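Local coordinates for protein prolyl-tRNA synthetase (Giardia lamblia ATCC 50803, PDB 3IAL) that probably attaches L-proline to tRNA(Pro) at the expense of ATP, by way of a prolyl-adenylate intermediate, at residues Pro363-Val368 with Ile379-Asp384. Numbering follows the deposited sequence.
Sequences PLRIEV and IVVPRD
Ile-379 forms an antiparallel hydrogen-bonded pair with Glu-367. Ile-379 N donates to Glu-367 O at 3.0 Å, and Ile-379 O accepts Glu-367 N at 2.7 Å. Ile-379 CD1, turned toward the other strand by chi2 (84°), rests 3.6 Å from Glu-367 O. Val-380 lies alongside Ile-366: its CG2 meets Ile-366 CG1, and its CG1 meets Leu-364 CD2. Val-381 forms the next hydrogen-bonded pair, with Arg-365. Val-381 CG1 lies 3.5 Å above the plane of the Arg-365 guanidinium, offset toward the rim, on the face that also carries Ile-379 and Glu-367. Arg-365 CG sits between backbone N and carbonyl carbon (chi1 73°), and the chain runs extended to NE. Glu-367 holds this group at its edge: Arg-365 NE donates to Glu-367 OE2 at 2.9 Å, near the guanidinium plane, in a salt bridge. Pro-382 has no N-H to give, but it falls at a non-hydrogen-bonded pair. Leu-364 CD2 packs on its CA and CB. Arg-383 N closes the pairing with a more bent bond to Pro-363 O (2.7 Å, N-H...O angle 131°). Arg-383 NH1 forms a salt bridge with Asp-287, and NE a hydrogen bond with Glu-358 O. The two strands, joined through helix 370-374, belong to the mixed sheet of the anticodon-binding domain. Strand 302-307 runs parallel beside 364-369, and 391-394 antiparallel beyond 377-382. Helix 315-334 packs on Ile-366, and helix 416-438 touches Pro-363 and Pro-382.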
# COMPACT_ATOMS: atom_id res chain seq x y z
N PRO B 363 -3.33 -8.95 22.03
CA PRO B 363 -2.88 -10.29 22.42
C PRO B 363 -2.44 -10.42 23.88
O PRO B 363 -2.86 -11.36 24.56
CB PRO B 363 -1.69 -10.54 21.49
CG PRO B 363 -2.04 -9.75 20.26
CD PRO B 363 -2.72 -8.52 20.75
N LEU B 364 -1.62 -9.49 24.35
CA LEU B 364 -1.04 -9.58 25.69
C LEU B 364 -1.14 -8.26 26.44
O LEU B 364 -0.91 -7.19 25.87
CB LEU B 364 0.44 -9.98 25.60
CG LEU B 364 0.78 -11.39 25.10
CD1 LEU B 364 2.27 -11.50 24.80
CD2 LEU B 364 0.36 -12.43 26.12
N ARG B 365 -1.50 -8.33 27.72
CA ARG B 365 -1.24 -7.21 28.62
C ARG B 365 -0.27 -7.62 29.71
O ARG B 365 -0.29 -8.75 30.20
CB ARG B 365 -2.52 -6.63 29.23
CG ARG B 365 -3.16 -7.48 30.29
CD ARG B 365 -4.19 -6.70 31.08
NE ARG B 365 -4.88 -7.60 32.00
CZ ARG B 365 -5.86 -8.43 31.65
NH1 ARG B 365 -6.29 -8.48 30.39
NH2 ARG B 365 -6.41 -9.22 32.57
N ILE B 366 0.59 -6.68 30.06
CA ILE B 366 1.50 -6.83 31.16
C ILE B 366 1.07 -5.81 32.22
O ILE B 366 0.87 -4.64 31.90
CB ILE B 366 2.96 -6.56 30.74
CG1 ILE B 366 3.37 -7.47 29.57
CG2 ILE B 366 3.91 -6.77 31.92
CD1 ILE B 366 4.76 -7.19 29.03
N GLU B 367 0.92 -6.26 33.46
CA GLU B 367 0.62 -5.37 34.57
C GLU B 367 1.85 -5.27 35.45
O GLU B 367 2.44 -6.28 35.81
CB GLU B 367 -0.57 -5.89 35.37
CG GLU B 367 -1.86 -5.97 34.56
CD GLU B 367 -3.03 -6.57 35.34
OE1 GLU B 367 -2.94 -6.68 36.57
OE2 GLU B 367 -4.04 -6.92 34.70
N VAL B 368 2.25 -4.04 35.75
CA VAL B 368 3.41 -3.76 36.58
C VAL B 368 2.97 -2.78 37.66
O VAL B 368 2.45 -1.70 37.35
CB VAL B 368 4.53 -3.11 35.75
CG1 VAL B 368 5.77 -2.91 36.60
CG2 VAL B 368 4.85 -3.96 34.50
N ILE B 379 2.80 -9.22 35.76
CA ILE B 379 1.72 -10.12 35.40
C ILE B 379 1.48 -10.01 33.90
O ILE B 379 1.26 -8.90 33.39
CB ILE B 379 0.44 -9.80 36.18
CG1 ILE B 379 0.71 -9.91 37.69
CG2 ILE B 379 -0.69 -10.73 35.79
CD1 ILE B 379 1.30 -8.64 38.29
N VAL B 380 1.53 -11.14 33.21
CA VAL B 380 1.33 -11.22 31.78
C VAL B 380 0.09 -12.08 31.49
O VAL B 380 0.03 -13.23 31.91
CB VAL B 380 2.56 -11.81 31.06
CG1 VAL B 380 2.35 -11.84 29.56
CG2 VAL B 380 3.81 -11.00 31.40
N VAL B 381 -0.88 -11.50 30.78
CA VAL B 381 -2.17 -12.14 30.56
C VAL B 381 -2.46 -12.19 29.06
O VAL B 381 -2.62 -11.14 28.44
CB VAL B 381 -3.30 -11.35 31.26
CG1 VAL B 381 -4.66 -12.04 31.08
CG2 VAL B 381 -2.97 -11.16 32.76
N PRO B 382 -2.50 -13.40 28.46
CA PRO B 382 -2.89 -13.50 27.06
C PRO B 382 -4.40 -13.34 26.88
O PRO B 382 -5.17 -13.66 27.79
CB PRO B 382 -2.45 -14.92 26.65
CG PRO B 382 -1.74 -15.49 27.82
CD PRO B 382 -2.14 -14.71 29.02
N ARG B 383 -4.80 -12.87 25.71
CA ARG B 383 -6.19 -12.48 25.45
C ARG B 383 -7.18 -13.64 25.38
O ARG B 383 -8.32 -13.50 25.80
CB ARG B 383 -6.25 -11.67 24.14
CG ARG B 383 -7.63 -11.31 23.65
CD ARG B 383 -8.42 -10.48 24.65
NE ARG B 383 -9.75 -10.17 24.13
CZ ARG B 383 -10.81 -10.98 24.19
NH1 ARG B 383 -10.74 -12.18 24.77
NH2 ARG B 383 -11.95 -10.58 23.65
N ASP B 384 -6.75 -14.78 24.84
CA ASP B 384 -7.67 -15.90 24.59
C ASP B 384 -8.08 -16.67 25.84
O ASP B 384 -9.17 -17.24 25.88
CB ASP B 384 -7.10 -16.86 23.56
CG ASP B 384 -5.82 -17.54 24.04
OD1 ASP B 384 -5.03 -16.89 24.76
OD2 ASP B 384 -5.63 -18.73 23.69